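Local coordinates for 2-keto-3-deoxygluconate kinase (Thermotoga maritima, PDB 2AFB), which probably phosphorylates the sugar acid 2-keto-3-deoxygluconate at the expense of ATP, as a kinase of the pfkB (ribokinase) family, at residues T17-I21 with Y62-L67; G105-P110 with I257-V261; Y233-E238 with V266-E270; F294-Y300 with F314-S319. One frame throughout, in Å; residues are numbered along the deposited sequence.

Contact 1: T17-I21 with Y62-L67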
loop_
_atom_site.group_PDB
_atom_site.type_symbol
_atom_site.label_atom_id
_atom_site.label_comp_id
_atom_site.label_asym_id
_atom_site.label_seq_id
_atom_site.Cartn_x
_atom_site.Cartn_y
_atom_site.Cartn_z
ATOM N N THR A 17 11.704 -33.476 -2.121
ATOM C CA THR A 17 12.335 -32.827 -0.984
ATOM C C THR A 17 11.377 -32.883 0.197
ATOM O O THR A 17 10.154 -33.063 0.037
ATOM C CB THR A 17 12.756 -31.351 -1.263
ATOM O OG1 THR A 17 11.652 -30.472 -1.023
ATOM C CG2 THR A 17 13.234 -31.165 -2.648
ATOM N N PHE A 18 11.947 -32.742 1.383
ATOM C CA PHE A 18 11.213 -32.945 2.622
ATOM C C PHE A 18 11.669 -31.972 3.641
ATOM O O PHE A 18 12.851 -31.838 3.883
ATOM C CB PHE A 18 11.519 -34.316 3.188
ATOM C CG PHE A 18 10.928 -34.578 4.561
ATOM C CD1 PHE A 18 9.570 -34.669 4.731
ATOM C CD2 PHE A 18 11.749 -34.798 5.665
ATOM C CE1 PHE A 18 9.016 -34.930 5.979
ATOM C CE2 PHE A 18 11.201 -35.076 6.939
ATOM C CZ PHE A 18 9.842 -35.136 7.082
ATOM N N GLY A 19 10.714 -31.356 4.293
ATOM C CA GLY A 19 11.007 -30.534 5.437
ATOM C C GLY A 19 9.821 -29.687 5.822
ATOM O O GLY A 19 8.686 -30.112 5.639
ATOM N N GLU A 20 10.108 -28.513 6.384
ATOM C CA GLU A 20 9.068 -27.567 6.865
ATOM C C GLU A 20 8.943 -26.332 6.018
ATOM O O GLU A 20 9.941 -25.686 5.711
ATOM C CB GLU A 20 9.338 -27.125 8.325
ATOM C CG GLU A 20 8.343 -26.085 8.833
ATOM C CD GLU A 20 8.240 -25.956 10.370
ATOM O OE1 GLU A 20 9.257 -26.102 11.070
ATOM O OE2 GLU A 20 7.145 -25.635 10.877
ATOM N N ILE A 21 7.709 -25.994 5.689
ATOM C CA ILE A 21 7.397 -24.721 5.104
ATOM C C ILE A 21 6.641 -23.856 6.106
ATOM O O ILE A 21 5.761 -24.325 6.839
ATOM C CB ILE A 21 6.666 -24.887 3.758
ATOM C CG1 ILE A 21 6.606 -23.528 3.057
ATOM C CG2 ILE A 21 5.291 -25.535 3.945
ATOM C CD1 ILE A 21 6.102 -23.522 1.668
ATOM N N TYR A 62 8.347 -32.575 -6.124
ATOM C CA TYR A 62 7.322 -32.771 -5.084
ATOM C C TYR A 62 7.925 -32.347 -3.772
ATOM O O TYR A 62 9.067 -32.690 -3.472
ATOM C CB TYR A 62 6.903 -34.223 -4.958
ATOM C CG TYR A 62 6.279 -34.808 -6.180
ATOM C CD1 TYR A 62 7.039 -35.123 -7.290
ATOM C CD2 TYR A 62 4.910 -35.099 -6.214
ATOM C CE1 TYR A 62 6.443 -35.679 -8.435
ATOM C CE2 TYR A 62 4.317 -35.671 -7.341
ATOM C CZ TYR A 62 5.099 -35.954 -8.443
ATOM O OH TYR A 62 4.520 -36.519 -9.563
ATOM N N PHE A 63 7.153 -31.621 -2.982
ATOM C CA PHE A 63 7.590 -31.267 -1.648
ATOM C C PHE A 63 6.761 -32.069 -0.657
ATOM O O PHE A 63 5.531 -32.080 -0.717
ATOM C CB PHE A 63 7.387 -29.779 -1.394
ATOM C CG PHE A 63 7.773 -29.336 -0.018
ATOM C CD1 PHE A 63 9.050 -29.524 0.428
ATOM C CD2 PHE A 63 6.862 -28.667 0.811
ATOM C CE1 PHE A 63 9.439 -29.109 1.680
ATOM C CE2 PHE A 63 7.241 -28.236 2.048
ATOM C CZ PHE A 63 8.554 -28.449 2.490
ATOM N N VAL A 64 7.454 -32.724 0.263
ATOM C CA VAL A 64 6.809 -33.551 1.250
ATOM C C VAL A 64 6.850 -32.831 2.600
ATOM O O VAL A 64 7.906 -32.442 3.056
ATOM C CB VAL A 64 7.520 -34.889 1.369
ATOM C CG1 VAL A 64 6.809 -35.782 2.417
ATOM C CG2 VAL A 64 7.594 -35.532 0.014
ATOM N N THR A 65 5.693 -32.687 3.226
ATOM C CA THR A 65 5.581 -32.027 4.514
ATOM C C THR A 65 4.202 -32.347 5.118
ATOM O O THR A 65 3.461 -33.180 4.595
ATOM C CB THR A 65 5.824 -30.490 4.424
ATOM O OG1 THR A 65 6.138 -29.995 5.722
ATOM C CG2 THR A 65 4.616 -29.706 3.882
ATOM N N LYS A 66 3.915 -31.722 6.259
ATOM C CA LYS A 66 2.604 -31.744 6.890
ATOM C C LYS A 66 2.213 -30.290 7.131
ATOM O O LYS A 66 3.044 -29.462 7.561
ATOM C CB LYS A 66 2.625 -32.564 8.226
ATOM C CG LYS A 66 1.261 -32.914 8.723
ATOM C CD LYS A 66 1.289 -33.665 10.009
ATOM C CE LYS A 66 -0.078 -34.335 10.320
ATOM N NZ LYS A 66 -0.018 -35.119 11.631
ATOM N N LEU A 67 0.967 -29.970 6.783
ATOM C CA LEU A 67 0.382 -28.674 7.061
ATOM C C LEU A 67 -0.968 -28.836 7.696
ATOM O O LEU A 67 -1.646 -29.829 7.425
ATOM C CB LEU A 67 0.197 -27.886 5.761
ATOM C CG LEU A 67 1.520 -27.499 5.102
ATOM C CD1 LEU A 67 1.296 -26.969 3.730
ATOM C CD2 LEU A 67 2.231 -26.476 5.971
HETATM O O HOH W 1 5.559 -27.547 6.927
#
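Two neighbouring parallel strands of the large mixed sheet meet here, strand 14-18 at its C-terminal end and strand 60-67 beside it. The ladder is regular: Thr17 N donates to Tyr62 O (3.1 Å), Val64 N to Thr17 O (2.7 Å) and Gly19 N to Val64 O (3.3 Å), so Thr17 pairs with Phe63 and Phe18 with Val64. Past Phe18 the first strand gives out, and a side chain continues the link: Thr65 OG1 donates to Gly19 O at 2.6 Å, and a water that donates to Thr65 OG1 (2.8 Å) accepts from Ile21 N (2.9 Å). A threonine suits this place, its hydroxyl serving both backbone and water. Apolar side chains fill the two faces. On one, Phe18 CD1 lies 3.8 Å from Val64 CG1; on the other, the Phe63 ring reaches along the departing chain, its CE2 3.8 Å from Ile21 CB, while Ile21 CG2 meets Leu67 CD2 at 3.8 Å. Gly19, without a side chain, passes close to that ring, its O 3.6 Å from Phe63 CZ. Thr17 OG1 is satisfied by Glu47 O. Helices cover both faces of this alpha/beta sheet: helix 155-169 packs on Phe18, helices 46-56 and 71-82 pack on Phe63 and Ile21, and the edge strand 90-92 pairs with the far side of strand 60-67.

Contact 2: G105-P110 with I257-V261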
loop_
_atom_site.group_PDB
_atom_site.type_symbol
_atom_site.label_atom_id
_atom_site.label_comp_id
_atom_site.label_asym_id
_atom_site.label_seq_id
_atom_site.Cartn_x
_atom_site.Cartn_y
_atom_site.Cartn_z
ATOM N N GLY A 105 17.497 -6.432 6.901
ATOM C CA GLY A 105 18.446 -5.440 7.386
ATOM C C GLY A 105 19.006 -4.552 6.253
ATOM O O GLY A 105 18.684 -4.691 5.080
ATOM N N ALA A 106 19.891 -3.672 6.635
ATOM C CA ALA A 106 20.501 -2.780 5.716
ATOM C C ALA A 106 21.776 -2.340 6.331
ATOM O O ALA A 106 21.840 -2.038 7.546
ATOM C CB ALA A 106 19.578 -1.578 5.446
ATOM N N SER A 107 22.792 -2.294 5.476
ATOM C CA SER A 107 24.062 -1.765 5.811
ATOM C C SER A 107 24.523 -2.445 7.142
ATOM O O SER A 107 24.521 -3.660 7.219
ATOM C CB SER A 107 24.007 -0.233 5.833
ATOM O OG SER A 107 25.337 0.315 5.936
ATOM N N GLN A 108 24.882 -1.682 8.177
ATOM C CA GLN A 108 25.399 -2.302 9.430
ATOM C C GLN A 108 24.349 -2.985 10.295
ATOM O O GLN A 108 24.706 -3.603 11.310
ATOM C CB GLN A 108 26.149 -1.266 10.258
ATOM C CG GLN A 108 27.513 -0.902 9.676
ATOM C CD GLN A 108 27.470 0.026 8.475
ATOM O OE1 GLN A 108 26.525 0.790 8.293
ATOM N NE2 GLN A 108 28.533 0.001 7.678
ATOM N N ARG A 109 23.057 -2.822 9.946
ATOM C CA ARG A 109 21.981 -3.487 10.685
ATOM C C ARG A 109 21.645 -4.841 10.069
ATOM O O ARG A 109 21.061 -4.897 9.008
ATOM C CB ARG A 109 20.725 -2.616 10.805
ATOM C CG ARG A 109 19.650 -3.287 11.729
ATOM C CD ARG A 109 18.542 -2.353 12.165
ATOM N NE ARG A 109 17.785 -1.776 11.041
ATOM C CZ ARG A 109 16.800 -2.368 10.373
ATOM N NH1 ARG A 109 16.386 -3.584 10.683
ATOM N NH2 ARG A 109 16.189 -1.710 9.409
ATOM N N PRO A 110 22.015 -5.949 10.737
ATOM C CA PRO A 110 21.676 -7.221 10.103
ATOM C C PRO A 110 20.190 -7.552 10.040
ATOM O O PRO A 110 19.374 -6.983 10.763
ATOM C CB PRO A 110 22.424 -8.268 10.957
ATOM C CG PRO A 110 22.728 -7.620 12.207
ATOM C CD PRO A 110 22.760 -6.132 11.995
ATOM N N ILE A 257 30.153 -8.360 3.746
ATOM C CA ILE A 257 30.582 -6.960 3.923
ATOM C C ILE A 257 29.591 -6.101 4.772
ATOM O O ILE A 257 30.023 -5.359 5.675
ATOM C CB ILE A 257 30.829 -6.228 2.545
ATOM C CG1 ILE A 257 31.734 -7.049 1.595
ATOM C CG2 ILE A 257 31.410 -4.825 2.776
ATOM C CD1 ILE A 257 32.964 -7.696 2.264
ATOM N N SER A 258 28.296 -6.192 4.449
ATOM C CA SER A 258 27.211 -5.642 5.261
ATOM C C SER A 258 25.935 -6.398 4.915
ATOM O O SER A 258 25.957 -7.387 4.171
ATOM C CB SER A 258 27.041 -4.151 4.962
ATOM O OG SER A 258 26.606 -3.956 3.619
ATOM N N ALA A 259 24.803 -5.935 5.425
ATOM C CA ALA A 259 23.541 -6.534 5.036
ATOM C C ALA A 259 23.134 -6.098 3.648
ATOM O O ALA A 259 22.210 -6.629 3.094
ATOM C CB ALA A 259 22.426 -6.155 6.061
ATOM N N THR A 260 23.806 -5.097 3.109
ATOM C CA THR A 260 23.458 -4.503 1.813
ATOM C C THR A 260 24.348 -5.045 0.657
ATOM O O THR A 260 23.863 -5.245 -0.445
ATOM C CB THR A 260 23.563 -2.923 1.880
ATOM O OG1 THR A 260 22.546 -2.396 2.751
ATOM C CG2 THR A 260 23.404 -2.255 0.449
ATOM N N VAL A 261 25.632 -5.237 0.920
ATOM C CA VAL A 261 26.603 -5.803 -0.044
ATOM C C VAL A 261 27.294 -7.042 0.513
ATOM O O VAL A 261 27.858 -7.010 1.611
ATOM C CB VAL A 261 27.666 -4.748 -0.446
ATOM C CG1 VAL A 261 28.717 -5.311 -1.428
ATOM C CG2 VAL A 261 26.999 -3.527 -1.015
HETATM O O HOH W 2 19.064 -6.962 2.992
#
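Residues 106-109 form a type II' beta turn, closed by Arg109 N to Ala106 O (2.8 Å) and Ala106 N to Arg109 O (2.9 Å), at the tip of the hairpin between strands 99-103 and 112-116. Facing it, residues 257-261 turn between strands 248-255 and 261-270, with Ser258 N bonded to Val261 O at 3.0 Å. Ser107 occupies the first corner of the type II' turn with a positive phi of 51°, an uncommon conformation for a residue other than glycine, and presents both backbone polar atoms to the second loop: its O accepts from Ala259 N (2.9 Å), and its N donates to Thr260 OG1 (2.7 Å). Ala259 is small enough to sit against the turn, its CB 3.5 Å from Arg109 O and 3.6 Å from Ala106 N. Gln108 and Arg109 point their CA-to-CB bonds away from this loop and bond to the second subunit, Gln108 NE2 to Glu281 O and Arg109 NH2 to Thr324 O of that chain, so the contact borders a subunit interface. Within the second loop Ser258 forms an ST turn and an ST motif, its OG accepting from Thr260 N and Val261 N, both at 3.1 Å.

Contact 3: Y233-E238 with V266-E270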
loop_
_atom_site.group_PDB
_atom_site.type_symbol
_atom_site.label_atom_id
_atom_site.label_comp_id
_atom_site.label_asym_id
_atom_site.label_seq_id
_atom_site.Cartn_x
_atom_site.Cartn_y
_atom_site.Cartn_z
ATOM N N TYR A 233 39.852 -24.661 0.709
ATOM C CA TYR A 233 38.526 -25.181 0.409
ATOM C C TYR A 233 38.587 -26.467 -0.391
ATOM O O TYR A 233 37.791 -27.375 -0.170
ATOM C CB TYR A 233 37.640 -24.124 -0.304
ATOM C CG TYR A 233 36.923 -23.178 0.661
ATOM C CD1 TYR A 233 35.734 -23.550 1.284
ATOM C CD2 TYR A 233 37.445 -21.916 0.957
ATOM C CE1 TYR A 233 35.092 -22.701 2.155
ATOM C CE2 TYR A 233 36.806 -21.068 1.848
ATOM C CZ TYR A 233 35.633 -21.472 2.437
ATOM O OH TYR A 233 35.006 -20.617 3.296
ATOM N N ALA A 234 39.552 -26.557 -1.298
ATOM C CA ALA A 234 39.782 -27.789 -2.036
ATOM C C ALA A 234 40.169 -28.928 -1.106
ATOM O O ALA A 234 39.659 -30.034 -1.257
ATOM C CB ALA A 234 40.840 -27.598 -3.093
ATOM N N LYS A 235 41.052 -28.634 -0.154
ATOM C CA LYS A 235 41.511 -29.616 0.850
ATOM C C LYS A 235 40.372 -30.107 1.784
ATOM O O LYS A 235 40.271 -31.312 2.084
ATOM C CB LYS A 235 42.658 -28.993 1.661
ATOM C CG LYS A 235 43.347 -29.865 2.708
ATOM C CD LYS A 235 44.661 -29.145 3.146
ATOM C CE LYS A 235 45.100 -29.461 4.591
ATOM N NZ LYS A 235 45.778 -30.753 4.714
ATOM N N ILE A 236 39.520 -29.195 2.229
ATOM C CA ILE A 236 38.376 -29.576 3.068
ATOM C C ILE A 236 37.474 -30.562 2.290
ATOM O O ILE A 236 36.989 -31.545 2.840
ATOM C CB ILE A 236 37.582 -28.352 3.519
ATOM C CG2 ILE A 236 36.425 -28.732 4.389
ATOM N N ALA A 237 37.275 -30.323 1.000
ATOM C CA ALA A 237 36.341 -31.155 0.222
ATOM C C ALA A 237 36.903 -32.553 -0.034
ATOM O O ALA A 237 36.148 -33.541 -0.099
ATOM C CB ALA A 237 36.012 -30.479 -1.088
ATOM N N GLU A 238 38.228 -32.629 -0.210
ATOM C CA GLU A 238 38.894 -33.897 -0.298
ATOM C C GLU A 238 38.713 -34.677 0.968
ATOM O O GLU A 238 38.382 -35.861 0.920
ATOM C CB GLU A 238 40.396 -33.750 -0.511
ATOM C CG GLU A 238 40.775 -33.111 -1.795
ATOM C CD GLU A 238 42.252 -33.170 -2.050
ATOM O OE1 GLU A 238 42.765 -34.296 -2.166
ATOM O OE2 GLU A 238 42.882 -32.094 -2.156
ATOM N N VAL A 266 30.856 -19.900 -5.420
ATOM C CA VAL A 266 30.686 -21.301 -4.972
ATOM C C VAL A 266 31.787 -22.166 -5.479
ATOM O O VAL A 266 32.563 -21.745 -6.353
ATOM C CB VAL A 266 29.327 -21.921 -5.418
ATOM C CG1 VAL A 266 28.169 -21.016 -4.965
ATOM C CG2 VAL A 266 29.307 -22.196 -6.998
HETATM N N MSE A 267 31.890 -23.356 -4.877
HETATM C CA MSE A 267 32.791 -24.352 -5.357
HETATM C C MSE A 267 32.050 -25.648 -5.538
HETATM O O MSE A 267 31.288 -26.047 -4.675
HETATM C CB MSE A 267 33.930 -24.576 -4.378
HETATM C CG MSE A 267 34.979 -25.550 -4.897
HETATM SE SE MSE A 267 35.925 -26.494 -3.400
HETATM C CE MSE A 267 34.370 -27.424 -2.591
ATOM N N VAL A 268 32.334 -26.333 -6.633
ATOM C CA VAL A 268 31.841 -27.684 -6.821
ATOM C C VAL A 268 33.038 -28.567 -6.879
ATOM O O VAL A 268 33.934 -28.348 -7.682
ATOM C CB VAL A 268 30.985 -27.786 -8.100
ATOM C CG1 VAL A 268 30.762 -29.227 -8.525
ATOM C CG2 VAL A 268 29.657 -27.069 -7.873
ATOM N N PHE A 269 33.058 -29.597 -6.041
ATOM C CA PHE A 269 34.176 -30.570 -6.043
ATOM C C PHE A 269 33.667 -31.931 -6.490
ATOM O O PHE A 269 32.807 -32.509 -5.846
ATOM C CB PHE A 269 34.784 -30.674 -4.643
ATOM C CG PHE A 269 35.990 -31.591 -4.538
ATOM C CD1 PHE A 269 35.835 -32.940 -4.274
ATOM C CD2 PHE A 269 37.276 -31.077 -4.646
ATOM C CE1 PHE A 269 36.965 -33.778 -4.133
ATOM C CE2 PHE A 269 38.395 -31.882 -4.529
ATOM C CZ PHE A 269 38.237 -33.251 -4.301
ATOM N N GLU A 270 34.172 -32.419 -7.613
ATOM C CA GLU A 270 33.837 -33.756 -8.082
ATOM C C GLU A 270 34.970 -34.283 -8.949
ATOM O O GLU A 270 35.823 -33.513 -9.392
ATOM C CB GLU A 270 32.437 -33.833 -8.745
ATOM C CG GLU A 270 32.147 -32.858 -9.837
ATOM C CD GLU A 270 30.657 -32.868 -10.346
ATOM O OE1 GLU A 270 29.692 -33.081 -9.567
ATOM O OE2 GLU A 270 30.458 -32.626 -11.558
#
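Van der Waals contact between apolar groups holds helix 230-244 to strand 261-270 here, with the axes of the two short segments 9.3 Å apart at closest approach and 42° between their directions. Alternate strand residues take part: Met267 and Phe269 direct their CA-to-CB bonds toward the helix, while Val266 and Val268 lie on the other face of the sheet, against helix 290-304. Met267 is present as selenomethionine. Its flexible side chain follows the helix surface, SE lying 3.8 Å from Tyr233 O and 4.3 Å from Tyr233 CB, and CE 3.8 Å from Ala237 CB. The aromatic contribution is a CH-pi contact, in which Ala237 CB stands over one face of the Phe269 ring, 4.0 Å from its centroid and 26° off the ring normal. A methyl is well suited to this position, since it lets the helix come down onto the flat ring, with the Ala237 and Phe269 CA atoms only 6.7 Å apart. On the solvent side the aliphatic part of Glu238 extends the cover, its CG 3.6 Å from Phe269 CZ. Pro274 of strand 273-283 and Val249 of strand 248-255 also touch Phe269. A helix lying on one face of a sheet whose other face is covered by further helices is the three-layer alpha/beta/alpha arrangement of ribokinase-like kinases.

Contact 4: F294-Y300 with F314-S319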
loop_
_atom_site.group_PDB
_atom_site.type_symbol
_atom_site.label_atom_id
_atom_site.label_comp_id
_atom_site.label_asym_id
_atom_site.label_seq_id
_atom_site.Cartn_x
_atom_site.Cartn_y
_atom_site.Cartn_z
ATOM N N PHE A 294 21.205 -22.294 -4.614
ATOM C CA PHE A 294 22.472 -22.975 -4.935
ATOM C C PHE A 294 22.233 -24.485 -5.004
ATOM O O PHE A 294 22.578 -25.113 -5.960
ATOM C CB PHE A 294 23.580 -22.651 -3.924
ATOM C CG PHE A 294 24.824 -23.515 -4.093
ATOM C CD1 PHE A 294 25.596 -23.417 -5.216
ATOM C CD2 PHE A 294 25.171 -24.451 -3.137
ATOM C CE1 PHE A 294 26.718 -24.261 -5.416
ATOM C CE2 PHE A 294 26.287 -25.286 -3.299
ATOM C CZ PHE A 294 27.064 -25.172 -4.447
ATOM N N ALA A 295 21.668 -25.030 -3.938
ATOM C CA ALA A 295 21.358 -26.453 -3.818
ATOM C C ALA A 295 20.480 -26.971 -4.942
ATOM O O ALA A 295 20.761 -28.032 -5.505
ATOM C CB ALA A 295 20.679 -26.739 -2.480
ATOM N N GLY A 296 19.418 -26.224 -5.223
ATOM C CA GLY A 296 18.527 -26.431 -6.372
ATOM C C GLY A 296 19.267 -26.492 -7.673
ATOM O O GLY A 296 19.126 -27.424 -8.500
ATOM N N ALA A 297 20.103 -25.503 -7.860
ATOM C CA ALA A 297 20.851 -25.439 -9.114
ATOM C C ALA A 297 21.881 -26.586 -9.224
ATOM O O ALA A 297 22.134 -27.166 -10.312
ATOM C CB ALA A 297 21.515 -24.078 -9.235
ATOM N N LEU A 298 22.476 -26.944 -8.098
ATOM C CA LEU A 298 23.466 -28.032 -8.128
ATOM C C LEU A 298 22.791 -29.380 -8.433
ATOM O O LEU A 298 23.322 -30.213 -9.217
ATOM C CB LEU A 298 24.228 -28.087 -6.810
ATOM C CG LEU A 298 25.370 -29.098 -6.741
ATOM C CD1 LEU A 298 26.415 -28.836 -7.794
ATOM C CD2 LEU A 298 25.963 -29.048 -5.346
ATOM N N ILE A 299 21.592 -29.568 -7.874
ATOM C CA ILE A 299 20.796 -30.768 -8.135
ATOM C C ILE A 299 20.400 -30.800 -9.615
ATOM O O ILE A 299 20.544 -31.829 -10.300
ATOM C CB ILE A 299 19.547 -30.778 -7.290
ATOM C CG1 ILE A 299 19.928 -31.006 -5.833
ATOM C CG2 ILE A 299 18.589 -31.833 -7.725
ATOM C CD1 ILE A 299 18.798 -30.662 -4.868
ATOM N N TYR A 300 19.882 -29.668 -10.079
ATOM C CA TYR A 300 19.477 -29.515 -11.462
ATOM C C TYR A 300 20.657 -29.867 -12.353
ATOM O O TYR A 300 20.509 -30.696 -13.217
ATOM C CB TYR A 300 18.960 -28.097 -11.767
ATOM C CG TYR A 300 18.544 -27.909 -13.192
ATOM C CD1 TYR A 300 17.396 -28.521 -13.694
ATOM C CD2 TYR A 300 19.324 -27.165 -14.078
ATOM C CE1 TYR A 300 17.017 -28.354 -15.038
ATOM C CE2 TYR A 300 18.955 -27.022 -15.416
ATOM C CZ TYR A 300 17.801 -27.611 -15.872
ATOM O OH TYR A 300 17.448 -27.452 -17.191
ATOM N N PHE A 314 26.757 -22.154 -13.261
ATOM C CA PHE A 314 25.306 -22.112 -13.313
ATOM C C PHE A 314 24.732 -21.934 -11.900
ATOM O O PHE A 314 23.862 -21.087 -11.659
ATOM C CB PHE A 314 24.764 -23.401 -13.920
ATOM C CG PHE A 314 23.281 -23.393 -14.144
ATOM C CD1 PHE A 314 22.752 -22.962 -15.372
ATOM C CD2 PHE A 314 22.415 -23.878 -13.167
ATOM C CE1 PHE A 314 21.394 -22.970 -15.576
ATOM C CE2 PHE A 314 21.060 -23.873 -13.377
ATOM C CZ PHE A 314 20.552 -23.440 -14.585
ATOM N N ALA A 315 25.197 -22.745 -10.959
ATOM C CA ALA A 315 24.679 -22.631 -9.587
ATOM C C ALA A 315 25.084 -21.332 -8.871
ATOM O O ALA A 315 24.304 -20.784 -8.117
ATOM C CB ALA A 315 25.079 -23.824 -8.771
ATOM N N ALA A 316 26.307 -20.864 -9.061
ATOM C CA ALA A 316 26.674 -19.502 -8.586
ATOM C C ALA A 316 25.760 -18.428 -9.204
ATOM O O ALA A 316 25.208 -17.578 -8.501
ATOM C CB ALA A 316 28.155 -19.204 -8.900
ATOM N N ALA A 317 25.593 -18.460 -10.517
ATOM C CA ALA A 317 24.702 -17.509 -11.194
ATOM C C ALA A 317 23.270 -17.469 -10.612
ATOM O O ALA A 317 22.718 -16.392 -10.321
ATOM C CB ALA A 317 24.679 -17.785 -12.666
ATOM N N ALA A 318 22.701 -18.634 -10.433
ATOM C CA ALA A 318 21.323 -18.809 -9.937
ATOM C C ALA A 318 21.122 -18.312 -8.534
ATOM O O ALA A 318 20.138 -17.657 -8.249
ATOM C CB ALA A 318 20.895 -20.280 -10.011
ATOM N N SER A 319 22.060 -18.628 -7.674
ATOM C CA SER A 319 21.998 -18.267 -6.298
ATOM C C SER A 319 22.378 -16.796 -6.096
ATOM O O SER A 319 21.792 -16.148 -5.267
ATOM C CB SER A 319 22.836 -19.236 -5.422
ATOM O OG SER A 319 24.203 -19.236 -5.785
#
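Ala297 sets its methyl against the backbone of the facing helix, CB lying 3.5 Å from Ala315 CA and 3.6 Å from Ala315 CB, with Ala318 CB at 3.9 Å. These small side chains allow helices 290-304 and 308-322 to run close together: the axes of the two segments approach to 8.2 Å, and the Ala297 and Ala315 CA atoms are 4.8 Å apart. The directions differ by 148°, so the pair is roughly antiparallel. Bulkier groups fill the spaces beside the alanines. Phe294 brings CD1 to 3.6 Å from Ala315 CB, and its backbone N meets Ser319 CB at 3.6 Å. A serine fits this tight spot because its hydroxyl turns back to its own helix, where OG donates to Ala315 O at 2.8 Å; OG is also hydrogen-bonded to Trp264 NE1. Further along, Ala297 CB reaches the edge of the Phe314 ring, 4.0 Å from its CD2, and Tyr300 CD2 touches Phe314 CE2 at 3.8 Å. The Tyr300 and Phe314 planes are 28° apart, but the rings are slid sideways, with centroids 5.7 Å apart, so they scarcely overlap. Helices 46-56 and 334-341 add further cover, and strand 261-270 lies beneath Phe294 and Leu298. All the touching residues are buried, as befits an alanine-rich antiparallel helix pair in the helical layer of a ribokinase-type alpha/beta/alpha fold.

In the fold
Contact 1 closes first, joining strand 14-18 to strand 60-67 across a loop that includes helix 46-56. Contact 2 then spans the longest interval, from the hairpin of the small four-stranded sheet to a turn between two strands of the large one, so it ties the two sheets together. Contact 3 crosses it: residues 233-238 lie inside the loop that contact 2 closes, whereas residues 266-270 lie beyond it. Contact 4 closes last, joining successive helices. Contacts 3 and 4 meet at strand 261-270: helix 230-244 covers one face, and Val266 and Val268 on the other meet the helices of contact 4. Contact 1 belongs to the same large sheet, its centre about 29 Å from that of contact 3.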